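Local coordinates for ribose 5-phosphate isomerase, putative (Trypanosoma brucei brucei, PDB 6FXS), which probably catalyses the interconversion of ribose 5-phosphate and ribulose 5-phosphate, as other members of the RpiB/LacAB isomerase family do, at residues V84-C89 against V128-R133; V117-H122 against M145-T150; V73-A78 against N100-I105; A29-F34 against E62-P67; K24-A29 against G80-G85. One frame throughout, in Å; residues are numbered along the deposited sequence.

Interaction 1. Residues V84-C89 against V128-R133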
# COMPACT_ATOMS: atom_id res chain seq x y z
N VAL B 84 1.88 7.84 -24.41
CA VAL B 84 1.64 7.23 -23.07
C VAL B 84 0.21 7.58 -22.70
O VAL B 84 -0.27 8.68 -23.09
CB VAL B 84 2.50 7.87 -21.94
CG1 VAL B 84 2.39 7.04 -20.65
CG2 VAL B 84 3.95 7.98 -22.32
N GLY B 85 -0.45 6.66 -21.95
CA GLY B 85 -1.72 6.92 -21.31
C GLY B 85 -1.79 6.95 -19.82
O GLY B 85 -0.97 6.26 -19.11
N ILE B 86 -2.72 7.72 -19.27
CA ILE B 86 -2.98 7.73 -17.82
C ILE B 86 -4.48 7.59 -17.67
O ILE B 86 -5.26 8.35 -18.31
CB ILE B 86 -2.46 9.01 -17.12
CG1 ILE B 86 -0.93 9.12 -17.24
CG2 ILE B 86 -2.87 9.06 -15.67
CD1 ILE B 86 -0.33 10.45 -16.92
N LEU B 87 -4.92 6.61 -16.88
CA LEU B 87 -6.35 6.39 -16.60
C LEU B 87 -6.57 6.41 -15.10
O LEU B 87 -5.84 5.73 -14.32
CB LEU B 87 -6.83 5.10 -17.23
CG LEU B 87 -6.71 5.05 -18.77
CD1 LEU B 87 -7.03 3.65 -19.21
CD2 LEU B 87 -7.77 6.03 -19.34
N VAL B 88 -7.57 7.20 -14.69
CA VAL B 88 -7.96 7.37 -13.31
C VAL B 88 -9.43 7.02 -13.07
O VAL B 88 -10.33 7.68 -13.62
CB VAL B 88 -7.76 8.81 -12.82
CG1 VAL B 88 -8.02 8.85 -11.32
CG2 VAL B 88 -6.36 9.29 -13.07
N CYS B 89 -9.68 6.01 -12.24
CA CYS B 89 -11.05 5.68 -11.76
C CYS B 89 -10.90 5.52 -10.24
O CYS B 89 -9.92 5.98 -9.63
CB CYS B 89 -11.65 4.44 -12.49
SG CYS B 89 -11.07 2.66 -12.20
N VAL B 128 -0.62 3.81 -17.53
CA VAL B 128 -0.65 3.65 -16.08
C VAL B 128 -2.09 3.85 -15.57
O VAL B 128 -2.76 4.82 -15.98
CB VAL B 128 0.34 4.57 -15.36
CG1 VAL B 128 0.05 6.04 -15.62
CG2 VAL B 128 0.38 4.26 -13.87
N CYS B 129 -2.57 2.96 -14.71
CA CYS B 129 -3.94 3.07 -14.21
C CYS B 129 -3.86 3.31 -12.72
O CYS B 129 -2.98 2.70 -11.99
CB CYS B 129 -4.70 1.80 -14.51
SG CYS B 129 -4.79 1.35 -16.25
N LEU B 130 -4.67 4.26 -12.27
CA LEU B 130 -4.61 4.83 -10.91
C LEU B 130 -5.96 4.87 -10.24
O LEU B 130 -7.01 4.99 -10.95
CB LEU B 130 -4.09 6.23 -11.00
CG LEU B 130 -2.73 6.35 -11.73
CD1 LEU B 130 -2.45 7.82 -11.89
CD2 LEU B 130 -1.66 5.71 -10.89
N GLY B 131 -5.94 4.78 -8.91
CA GLY B 131 -7.17 4.86 -8.11
C GLY B 131 -7.21 6.14 -7.30
O GLY B 131 -6.37 6.35 -6.40
N GLU B 132 -8.17 6.99 -7.63
CA GLU B 132 -8.44 8.19 -6.87
C GLU B 132 -8.98 7.87 -5.46
O GLU B 132 -8.71 8.57 -4.53
CB GLU B 132 -9.49 9.08 -7.68
CG GLU B 132 -9.93 10.34 -7.00
CD GLU B 132 -11.05 10.14 -5.95
OE1 GLU B 132 -11.75 9.12 -6.04
OE2 GLU B 132 -11.14 10.96 -4.99
N ARG B 133 -9.72 6.77 -5.31
CA ARG B 133 -10.28 6.41 -4.00
C ARG B 133 -9.25 5.73 -3.08
O ARG B 133 -9.40 5.71 -1.85
CB ARG B 133 -11.48 5.49 -4.19
CG ARG B 133 -12.77 6.02 -4.86
CD ARG B 133 -13.10 7.48 -4.56
NE ARG B 133 -13.83 7.71 -3.39
CZ ARG B 133 -14.05 8.90 -2.82
NH1 ARG B 133 -13.63 10.06 -3.34
NH2 ARG B 133 -14.76 8.89 -1.72
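Gly85 to Cys89 and Val128 to Glu132 are laced together by five backbone hydrogen bonds, in the alternating pattern of parallel strands. Leu87 uses both its backbone polar atoms: its N gives to Val128 O at 2.9 Å, and its O takes from Leu130 N at 2.8 Å. Val128 N gives to Gly85 O, approaching 34° out of the carbonyl plane. Cys89 N gives to Leu130 O. The ladder runs one step past the end of strand 127-131, where Glu132 N reaches Cys89 O at 2.8 Å.

CA-H...O contacts fill the gaps between these bonds. Ile86 CA lies 3.4 Å from Val128 O, and Gly131 CA lies 3.3 Å from Cys89 O.

The apolar contacts divide over two faces. On one face Ile86 and Val128 run side by side, pointing the same way, with Ile86 CG1 3.6 Å from Val128 CG1. That branch of Val128 sits between the backbone N and the carbonyl carbon (chi1 61°), which turns it to the isoleucine. Leu130 CD1 meets Ile86 CG2 at 4.0 Å, and Val88 CG1 touches Glu132 CB. Helices 37-46 and 137-149 cover this face. On the other, Leu87 and Cys129 make a looser pair against helix 93-100.

Past the strand, Glu132 and Arg133, adjacent in sequence, form a salt bridge through the syn lone pair of Glu132 OE2.

The chemistry is that of the central strands of a Rossmann-like parallel sheet. The buried backbone polar groups satisfy one another across the strands, and both faces can therefore be apolar.

Interaction 2. Residues V117-H122 against M145-T150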
# COMPACT_ATOMS: atom_id res chain seq x y z
N VAL B 117 8.03 1.95 -11.22
CA VAL B 117 9.33 1.58 -11.80
C VAL B 117 9.23 0.28 -12.59
O VAL B 117 9.65 0.21 -13.76
CB VAL B 117 10.44 1.50 -10.72
CG1 VAL B 117 11.74 0.99 -11.27
CG2 VAL B 117 10.74 2.87 -10.13
N MET B 118 8.72 -0.76 -11.93
CA MET B 118 8.76 -2.08 -12.54
C MET B 118 7.80 -2.20 -13.76
O MET B 118 8.09 -2.93 -14.69
CB MET B 118 8.47 -3.18 -11.54
CG MET B 118 9.52 -3.25 -10.36
SD MET B 118 11.27 -3.10 -10.89
CE MET B 118 11.33 -4.74 -11.56
N ALA B 119 6.67 -1.47 -13.72
CA ALA B 119 5.74 -1.48 -14.86
C ALA B 119 6.49 -1.03 -16.11
O ALA B 119 6.26 -1.52 -17.22
CB ALA B 119 4.60 -0.52 -14.63
N ARG B 120 7.34 -0.04 -15.93
CA ARG B 120 8.17 0.47 -17.05
C ARG B 120 9.37 -0.42 -17.40
O ARG B 120 9.61 -0.79 -18.56
CB ARG B 120 8.62 1.88 -16.69
CG ARG B 120 7.47 2.92 -16.68
CD ARG B 120 6.81 3.23 -17.98
NE ARG B 120 7.81 3.64 -18.93
CZ ARG B 120 8.13 3.08 -20.06
NH1 ARG B 120 7.38 2.13 -20.64
NH2 ARG B 120 9.24 3.53 -20.65
N GLN B 121 10.15 -0.69 -16.37
CA GLN B 121 11.41 -1.43 -16.55
C GLN B 121 11.24 -2.83 -17.08
O GLN B 121 11.99 -3.28 -17.96
CB GLN B 121 12.16 -1.50 -15.21
CG GLN B 121 12.87 -0.23 -14.81
CD GLN B 121 14.29 -0.23 -15.36
OE1 GLN B 121 14.67 0.54 -16.32
NE2 GLN B 121 15.08 -1.14 -14.82
N HIS B 122 10.23 -3.54 -16.58
CA HIS B 122 9.94 -4.90 -17.02
C HIS B 122 8.82 -5.04 -18.04
O HIS B 122 8.91 -5.92 -18.93
CB HIS B 122 9.60 -5.82 -15.81
CG HIS B 122 10.81 -6.19 -15.00
ND1 HIS B 122 10.78 -7.11 -13.96
CD2 HIS B 122 12.11 -5.82 -15.14
CE1 HIS B 122 12.00 -7.23 -13.45
NE2 HIS B 122 12.84 -6.46 -14.15
N MET B 145 5.07 10.76 -12.21
CA MET B 145 6.42 11.25 -12.55
C MET B 145 7.36 10.10 -12.83
O MET B 145 8.18 10.16 -13.79
CB MET B 145 6.98 12.20 -11.47
CG MET B 145 6.12 13.49 -11.39
SD MET B 145 6.65 14.67 -10.14
CE MET B 145 8.26 15.18 -10.77
N THR B 146 7.26 9.06 -11.98
CA THR B 146 8.15 7.91 -12.09
C THR B 146 7.80 7.16 -13.40
O THR B 146 8.66 6.74 -14.15
CB THR B 146 8.00 6.98 -10.84
OG1 THR B 146 8.32 7.75 -9.70
CG2 THR B 146 8.91 5.80 -10.89
N PHE B 147 6.51 6.95 -13.62
CA PHE B 147 6.09 6.21 -14.79
C PHE B 147 6.61 6.90 -16.09
O PHE B 147 7.03 6.27 -17.05
CB PHE B 147 4.57 6.09 -14.80
CG PHE B 147 4.04 5.11 -15.77
CD1 PHE B 147 3.99 3.74 -15.45
CD2 PHE B 147 3.63 5.50 -17.02
CE1 PHE B 147 3.42 2.84 -16.30
CE2 PHE B 147 3.09 4.57 -17.93
CZ PHE B 147 3.00 3.24 -17.59
N LEU B 148 6.52 8.22 -16.11
CA LEU B 148 6.89 8.99 -17.33
C LEU B 148 8.38 9.05 -17.49
O LEU B 148 8.84 9.05 -18.63
CB LEU B 148 6.34 10.40 -17.27
CG LEU B 148 4.82 10.50 -17.39
CD1 LEU B 148 4.31 11.92 -17.16
CD2 LEU B 148 4.35 9.94 -18.69
N GLN B 149 9.13 9.08 -16.39
CA GLN B 149 10.57 9.29 -16.45
C GLN B 149 11.37 7.99 -16.55
O GLN B 149 12.55 7.99 -16.99
CB GLN B 149 11.05 10.05 -15.23
CG GLN B 149 10.69 11.51 -15.24
CD GLN B 149 11.16 12.17 -13.97
OE1 GLN B 149 11.82 11.54 -13.11
NE2 GLN B 149 10.76 13.37 -13.79
N THR B 150 10.73 6.87 -16.21
CA THR B 150 11.45 5.59 -16.19
C THR B 150 11.46 4.93 -17.53
O THR B 150 10.40 4.70 -18.15
CB THR B 150 10.88 4.67 -15.06
OG1 THR B 150 10.96 5.33 -13.76
CG2 THR B 150 11.62 3.37 -15.03
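This is a helix-to-helix contact on one face of the Rossmann-like alpha/beta sheet, between the last turns of helices 113-121 and 137-149. The two axes run nearly parallel, 16° apart and 8.7 Å at closest approach. Strand 127-131 lies between the helices in the chain.

Arg120 and Thr150 have the largest shares of the contact. The Arg120 chain is bent at chi2 and chi3, which folds the methylenes over the Phe147 ring. Arg120 CD sits over the centre of the Phe147 ring, 3.6 Å from the centroid, a CH-pi contact. The guanidinium lies farther off and adds at most a weak cation-pi attraction; its plane is turned 65° from the ring. Ala119 CB touches the edge of the same ring at CE1.

The head of Arg120 binds the chain just past the second helix. Arg120 NE and NH2 grip Thr150 O side-on, at 2.9 Å and 3.0 Å, and the oxygen lies 20° out of the guanidinium plane. NH1 turns to Asp124, in a salt bridge, and to Ala125 O. All three nitrogens are thus engaged, which should fix the rotation of the group.

One turn earlier, Val117 CG2 meets Thr146 CG2 at 3.5 Å, while Thr146 OG1 bonds back to Glu142 O. Thr150 is the first residue to leave the helix. Its OG1 donates to Thr146 O at 2.7 Å, from the face of that carbonyl opposite to Thr150 N.

Interaction 3. Residues V73-A78 against N100-I105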
# COMPACT_ATOMS: atom_id res chain seq x y z
N VAL B 73 -8.41 6.35 -24.59
CA VAL B 73 -6.97 6.53 -24.31
C VAL B 73 -6.17 5.39 -24.88
O VAL B 73 -5.16 5.59 -25.55
CB VAL B 73 -6.68 6.71 -22.81
CG1 VAL B 73 -5.19 6.66 -22.52
CG2 VAL B 73 -7.22 8.05 -22.34
N ALA B 74 -6.66 4.16 -24.66
CA ALA B 74 -5.88 2.99 -25.08
C ALA B 74 -5.73 2.97 -26.60
O ALA B 74 -4.66 2.70 -27.12
CB ALA B 74 -6.53 1.70 -24.60
N ARG B 75 -6.84 3.21 -27.27
CA ARG B 75 -6.81 3.21 -28.77
C ARG B 75 -5.87 4.27 -29.31
O ARG B 75 -5.14 4.00 -30.26
CB ARG B 75 -8.22 3.35 -29.35
CG ARG B 75 -8.91 2.02 -29.21
CD ARG B 75 -10.36 2.07 -29.56
NE ARG B 75 -10.91 0.71 -29.38
CZ ARG B 75 -12.15 0.46 -28.96
NH1 ARG B 75 -12.98 1.46 -28.66
NH2 ARG B 75 -12.58 -0.79 -28.85
N MET B 76 -5.84 5.41 -28.65
CA MET B 76 -4.93 6.50 -29.03
C MET B 76 -3.47 6.11 -28.95
O MET B 76 -2.64 6.40 -29.83
CB MET B 76 -5.14 7.73 -28.15
CG MET B 76 -6.40 8.51 -28.42
SD MET B 76 -6.66 9.94 -27.29
CE MET B 76 -5.33 11.00 -27.86
N VAL B 77 -3.14 5.48 -27.83
CA VAL B 77 -1.78 5.05 -27.61
C VAL B 77 -1.45 3.94 -28.60
O VAL B 77 -0.41 4.00 -29.20
CB VAL B 77 -1.57 4.62 -26.13
CG1 VAL B 77 -0.19 3.98 -25.93
CG2 VAL B 77 -1.75 5.79 -25.20
N ALA B 78 -2.34 3.00 -28.83
CA ALA B 78 -2.06 1.87 -29.72
C ALA B 78 -1.92 2.28 -31.18
O ALA B 78 -1.21 1.63 -31.93
CB ALA B 78 -3.18 0.85 -29.65
N ASN B 100 -6.36 -2.92 -21.33
CA ASN B 100 -5.67 -4.08 -21.78
C ASN B 100 -6.39 -4.92 -22.81
O ASN B 100 -5.75 -5.76 -23.49
CB ASN B 100 -5.32 -4.98 -20.57
CG ASN B 100 -4.09 -4.47 -19.81
OD1 ASN B 100 -4.07 -4.33 -18.51
ND2 ASN B 100 -3.06 -4.25 -20.56
N LYS B 101 -7.68 -4.69 -22.99
CA LYS B 101 -8.34 -5.33 -24.11
C LYS B 101 -7.90 -4.84 -25.50
O LYS B 101 -8.09 -5.52 -26.46
CB LYS B 101 -9.84 -5.15 -24.00
CG LYS B 101 -10.40 -5.75 -22.75
CD LYS B 101 -10.09 -7.23 -22.64
CE LYS B 101 -10.76 -7.80 -21.37
NZ LYS B 101 -10.63 -9.24 -21.52
N VAL B 102 -7.25 -3.70 -25.57
CA VAL B 102 -6.76 -3.17 -26.83
C VAL B 102 -5.40 -3.71 -27.27
O VAL B 102 -4.44 -3.65 -26.51
CB VAL B 102 -6.76 -1.64 -26.74
CG1 VAL B 102 -6.43 -1.03 -28.10
CG2 VAL B 102 -8.14 -1.19 -26.25
N PRO B 103 -5.30 -4.26 -28.51
CA PRO B 103 -4.03 -4.82 -28.90
C PRO B 103 -2.96 -3.76 -28.94
O PRO B 103 -3.25 -2.62 -29.36
CB PRO B 103 -4.30 -5.41 -30.29
CG PRO B 103 -5.78 -5.55 -30.37
CD PRO B 103 -6.36 -4.53 -29.50
N GLY B 104 -1.77 -4.12 -28.46
CA GLY B 104 -0.60 -3.18 -28.41
C GLY B 104 -0.56 -2.52 -27.03
O GLY B 104 0.37 -1.79 -26.74
N ILE B 105 -1.60 -2.64 -26.20
CA ILE B 105 -1.59 -1.95 -24.92
C ILE B 105 -1.06 -2.89 -23.77
O ILE B 105 -1.39 -4.04 -23.71
CB ILE B 105 -2.96 -1.39 -24.55
CG1 ILE B 105 -3.36 -0.27 -25.55
CG2 ILE B 105 -3.02 -0.85 -23.12
CD1 ILE B 105 -2.32 0.77 -25.83
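Ile105 reaches helix 66-78 by two bends of its longer branch. CG1 stands beside the backbone N (chi1 -66°), and chi2 of -48° then folds CD1 back onto the helix. Val102 sends its two methyls to different places: CG1, opposite the backbone N (chi1 -173°), goes to Ala78 and Arg75, and CG2 goes to Ala74.

CD1 of Ile105 lies in a shallow groove of the helix. Ile105 CD1 is 3.3 Å from Ala74 O and 3.7 Å from Ala78 N, so it rests on the helical bond that joins these two residues. Val77 CG1 and Ala78 CB each lie 3.9 Å from Ile105 CD1.

Ala74 CB touches both partners, Val102 CG2 at 3.7 Å and Ile105 CG1 at 3.9 Å. The small alanines let the loop come close to the helix backbone. Nearer the surface, Arg75 CG touches Val102 CG1, the two side chains crossing at about a right angle, and Ala78 CB meets Pro103 O at 3.5 Å. No hydrogen bond joins the two segments.

The loop is shaped by a type II beta turn from Val102 to Ile105, with Gly104 at its positive-phi position. Ile105 N closes it onto Val102 O.

The contact joins helix 66-78 to the link between helix 93-100 and strand 107-109. Gly104 is also tied to Asn126 and to Glu169 of the C-terminal helix, and Val73 on the inner side of helix 66-78 packs on Ala26 of strand 23-29.

Interaction 4. Residues A29-F34 against E62-P67. With SO4 (sulfate ion), chain E.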
# COMPACT_ATOMS: atom_id res chain seq x y z
N ALA B 29 -10.44 9.77 -17.47
CA ALA B 29 -11.00 9.43 -16.19
C ALA B 29 -12.41 8.89 -16.31
O ALA B 29 -12.94 8.71 -17.41
CB ALA B 29 -10.93 10.61 -15.24
N ASP B 30 -13.01 8.59 -15.16
CA ASP B 30 -14.48 8.57 -15.11
C ASP B 30 -14.92 9.67 -14.16
O ASP B 30 -14.14 10.54 -13.78
CB ASP B 30 -15.02 7.17 -14.82
CG ASP B 30 -14.75 6.68 -13.36
OD1 ASP B 30 -14.11 7.35 -12.56
OD2 ASP B 30 -15.27 5.59 -13.07
N HIS B 31 -16.18 9.63 -13.77
CA HIS B 31 -16.67 10.64 -12.80
C HIS B 31 -16.05 10.62 -11.44
O HIS B 31 -16.03 11.64 -10.75
CB HIS B 31 -18.19 10.55 -12.69
CG HIS B 31 -18.70 9.22 -12.29
ND1 HIS B 31 -18.80 8.15 -13.16
CD2 HIS B 31 -19.21 8.80 -11.12
CE1 HIS B 31 -19.34 7.13 -12.53
NE2 HIS B 31 -19.55 7.49 -11.28
N ILE B 32 -15.57 9.44 -11.04
CA ILE B 32 -14.89 9.26 -9.77
C ILE B 32 -13.50 9.90 -9.82
O ILE B 32 -13.05 10.53 -8.86
CB ILE B 32 -14.89 7.74 -9.35
CG1 ILE B 32 -16.34 7.18 -9.24
CG2 ILE B 32 -14.15 7.51 -8.03
CD1 ILE B 32 -17.25 7.97 -8.29
N GLY B 33 -12.76 9.68 -10.92
CA GLY B 33 -11.47 10.35 -11.12
C GLY B 33 -11.56 11.82 -11.54
O GLY B 33 -10.68 12.63 -11.19
N PHE B 34 -12.64 12.19 -12.22
CA PHE B 34 -12.85 13.63 -12.59
C PHE B 34 -12.40 14.65 -11.54
O PHE B 34 -11.67 15.57 -11.87
CB PHE B 34 -14.30 13.94 -13.06
CG PHE B 34 -14.53 15.38 -13.37
CD1 PHE B 34 -14.05 15.93 -14.56
CD2 PHE B 34 -15.21 16.21 -12.47
CE1 PHE B 34 -14.23 17.30 -14.86
CE2 PHE B 34 -15.43 17.56 -12.79
CZ PHE B 34 -14.91 18.11 -13.96
N GLU B 62 -20.91 14.54 -14.30
CA GLU B 62 -21.86 13.53 -14.78
C GLU B 62 -21.32 12.06 -14.73
O GLU B 62 -20.21 11.81 -15.13
CB GLU B 62 -22.30 13.79 -16.24
CG GLU B 62 -23.63 14.55 -16.40
CD GLU B 62 -24.86 13.84 -15.80
OE1 GLU B 62 -24.89 12.58 -15.66
OE2 GLU B 62 -25.82 14.56 -15.45
N ARG B 63 -22.19 11.12 -14.36
CA ARG B 63 -21.82 9.71 -14.25
C ARG B 63 -21.57 9.16 -15.62
O ARG B 63 -22.36 9.36 -16.52
CB ARG B 63 -22.90 8.90 -13.53
CG ARG B 63 -23.09 9.38 -12.07
CD ARG B 63 -24.20 8.67 -11.28
NE ARG B 63 -24.14 7.22 -11.50
CZ ARG B 63 -25.06 6.48 -12.11
NH1 ARG B 63 -26.21 7.01 -12.53
NH2 ARG B 63 -24.86 5.18 -12.26
N VAL B 64 -20.44 8.51 -15.83
CA VAL B 64 -20.08 7.99 -17.12
C VAL B 64 -19.51 6.59 -16.87
O VAL B 64 -19.39 6.15 -15.72
CB VAL B 64 -19.06 8.90 -17.86
CG1 VAL B 64 -19.65 10.33 -18.20
CG2 VAL B 64 -17.78 9.00 -17.03
N ASP B 65 -19.25 5.90 -17.97
CA ASP B 65 -18.76 4.56 -17.98
C ASP B 65 -17.23 4.55 -18.25
O ASP B 65 -16.77 4.89 -19.38
CB ASP B 65 -19.52 3.76 -18.99
CG ASP B 65 -21.00 3.57 -18.60
OD1 ASP B 65 -21.39 3.77 -17.43
OD2 ASP B 65 -21.76 3.12 -19.47
N TYR B 66 -16.44 4.17 -17.20
CA TYR B 66 -14.94 4.06 -17.34
C TYR B 66 -14.46 3.38 -18.66
O TYR B 66 -13.47 3.85 -19.28
CB TYR B 66 -14.24 3.48 -16.07
CG TYR B 66 -14.56 2.01 -15.81
CD1 TYR B 66 -13.85 0.97 -16.48
CD2 TYR B 66 -15.63 1.62 -14.94
CE1 TYR B 66 -14.20 -0.37 -16.27
CE2 TYR B 66 -15.99 0.28 -14.78
CZ TYR B 66 -15.25 -0.71 -15.42
OH TYR B 66 -15.61 -2.07 -15.27
N PRO B 67 -15.12 2.31 -19.13
CA PRO B 67 -14.54 1.73 -20.34
C PRO B 67 -14.49 2.64 -21.58
O PRO B 67 -13.63 2.45 -22.44
CB PRO B 67 -15.43 0.51 -20.58
CG PRO B 67 -15.96 0.16 -19.23
CD PRO B 67 -16.26 1.51 -18.67
S SO4 E . -21.35 4.86 -9.86
O1 SO4 E . -22.49 4.77 -8.89
O2 SO4 E . -20.23 5.70 -9.34
O3 SO4 E . -20.85 3.52 -10.14
O4 SO4 E . -21.92 5.39 -11.16
O HOH W 1 -17.54 4.52 -14.64
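The loop that leaves strand 23-29 passes the chain leading into helix 66-78, with the CA atoms of Asp30 and Tyr66 5.1 Å apart and those of His31 and Arg63 5.4 Å apart.

Arg63 CA packs over one face of the His31 ring, 3.8 Å from the centroid and toward the rim, a CH-pi contact. The two side chains then run side by side to one sulfate ion, with ring and guanidinium planes 85° apart. His31 NE2 gives an almost straight bond to sulfate O2 at 2.7 Å (170°). Arg63 holds sulfate O4 with NE at 2.9 Å and NH2 at 3.1 Å, edge-on and in the guanidinium plane. Another chain of the assembly also binds the ion.

Val64 CG2 packs on Asp30 CA at 3.8 Å. Asp30 OD1 takes the N-H of Gly33, an Asx motif that shapes the loop. A water bridges its OD2 to Val64 O and Tyr66 N.

His31 NE2 and the Arg63 guanidinium converge on one anion, probably supplied by the crystallisation liquor. Such a site is consistent with a pocket for the phosphate of a sugar phosphate.

Interaction 5. Residues K24-A29 against G80-G85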
# COMPACT_ATOMS: atom_id res chain seq x y z
N LYS B 24 3.37 12.86 -26.03
CA LYS B 24 1.98 13.14 -25.74
C LYS B 24 1.42 12.09 -24.75
O LYS B 24 1.53 10.91 -25.01
CB LYS B 24 1.08 13.03 -26.96
CG LYS B 24 1.37 14.00 -28.07
CD LYS B 24 0.09 14.25 -28.87
CE LYS B 24 0.41 14.44 -30.34
NZ LYS B 24 -0.58 15.35 -31.00
N VAL B 25 0.73 12.57 -23.74
CA VAL B 25 0.24 11.76 -22.63
C VAL B 25 -1.23 11.92 -22.62
O VAL B 25 -1.72 12.96 -22.24
CB VAL B 25 0.88 12.20 -21.31
CG1 VAL B 25 0.35 11.37 -20.17
CG2 VAL B 25 2.39 12.21 -21.36
N ALA B 26 -1.97 10.96 -23.17
CA ALA B 26 -3.40 11.03 -23.16
C ALA B 26 -3.88 10.64 -21.75
O ALA B 26 -3.38 9.64 -21.18
CB ALA B 26 -3.99 10.08 -24.21
N ILE B 27 -4.80 11.42 -21.20
CA ILE B 27 -5.32 11.26 -19.86
C ILE B 27 -6.85 11.11 -19.93
O ILE B 27 -7.57 11.90 -20.61
CB ILE B 27 -4.98 12.44 -18.95
CG1 ILE B 27 -3.51 12.72 -18.96
CG2 ILE B 27 -5.44 12.20 -17.54
CD1 ILE B 27 -3.17 14.11 -18.45
N GLY B 28 -7.35 10.06 -19.28
CA GLY B 28 -8.77 9.79 -19.19
C GLY B 28 -9.18 9.48 -17.78
O GLY B 28 -8.35 8.95 -16.97
N ALA B 29 -10.44 9.77 -17.47
CA ALA B 29 -11.00 9.43 -16.19
C ALA B 29 -12.41 8.89 -16.31
O ALA B 29 -12.94 8.71 -17.41
CB ALA B 29 -10.93 10.61 -15.24
N GLY B 80 -0.74 5.15 -31.99
CA GLY B 80 0.33 6.15 -32.10
C GLY B 80 -0.14 7.61 -32.16
O GLY B 80 0.64 8.51 -32.42
N GLU B 81 -1.40 7.87 -31.87
CA GLU B 81 -1.90 9.22 -31.62
C GLU B 81 -1.40 9.80 -30.30
O GLU B 81 -1.45 11.03 -30.07
CB GLU B 81 -3.43 9.19 -31.66
CG GLU B 81 -3.97 8.67 -33.00
CD GLU B 81 -5.46 8.32 -33.02
OE1 GLU B 81 -6.22 8.44 -32.05
OE2 GLU B 81 -5.89 7.89 -34.07
N ALA B 82 -0.93 8.93 -29.39
CA ALA B 82 -0.33 9.43 -28.16
C ALA B 82 0.76 8.48 -27.78
O ALA B 82 0.71 7.32 -28.18
CB ALA B 82 -1.39 9.54 -27.07
N ASP B 83 1.76 8.95 -27.06
CA ASP B 83 2.88 8.07 -26.63
C ASP B 83 2.60 7.26 -25.34
O ASP B 83 3.08 6.18 -25.22
CB ASP B 83 4.14 8.86 -26.44
CG ASP B 83 4.51 9.63 -27.73
OD1 ASP B 83 4.80 8.97 -28.71
OD2 ASP B 83 4.40 10.86 -27.79
N VAL B 84 1.88 7.84 -24.41
CA VAL B 84 1.64 7.23 -23.07
C VAL B 84 0.21 7.58 -22.70
O VAL B 84 -0.27 8.68 -23.09
CB VAL B 84 2.50 7.87 -21.94
CG1 VAL B 84 2.39 7.04 -20.65
CG2 VAL B 84 3.95 7.98 -22.32
N GLY B 85 -0.45 6.66 -21.95
CA GLY B 85 -1.72 6.92 -21.31
C GLY B 85 -1.79 6.95 -19.82
O GLY B 85 -0.97 6.26 -19.11
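Lys24 and the turn at Asp83 are joined by three hydrogen bonds. Lys24 O takes two donors in its carbonyl plane, Asp83 N at 2.8 Å and Val84 N at 3.1 Å. Lys24 N gives to Asp83 OD2 at 2.9 Å, on the anti lone pair of that carboxylate oxygen. The side chain turns back for this: CG of Asp83 stands beside its own backbone N (chi1 -56°). Both polar backbone atoms of Lys24 are thus held where strand 84-89 begins.

Val84 N to Lys24 O is the first rung of the parallel ladder; Ala26 N to Val84 O, at 2.8 Å, is the next. Two CA-H...O contacts support it. Val25 CA lies 3.2 Å from Val84 O, and Gly85 CA lies 3.2 Å from Ala26 O.

The packing is light between these segments. Ala26 CB meets Ala82 CB at 3.9 Å, on the side covered by Val73 and Met76 of helix 66-78. Val25 and Val84 point to the opposite side, where Leu148 of helix 137-149 touches both. Farther out, the aliphatic part of Lys24 runs past Glu81 O, with CD 3.8 Å away.

Gly80 ends the preceding helix in a Schellman motif, and the chain then turns into the sheet. Strand 23-29 is bonded on its other edge to strand 51-55. Two neighbouring parallel strands covered by helices on both faces are typical of the Rossmann-like alpha/beta/alpha sandwich.

Across the parallel sheet, the strands come in the order 51-55, 23-29, 84-89, 127-131, 107-109. Interactions 5 and 1 are its middle seams. They share Val84 and Gly85, with centres 11 Å apart. Interaction 2 joins helices on one side, and its Phe147 reaches Val84 and Val128. Interaction 3 lies against the other face, through Val73 and Val77. Along the chain, interaction 4 falls within the span of interaction 5 and closes before 3, 1 and 2 open; 3 closes before 2 opens, and 1 and 2 alternate. Interaction 4 lies about 25 Å from interaction 2, centre to centre. Its anion-binding loop lies at the C-terminal ends of the parallel strands, the usual place for a site in this fold.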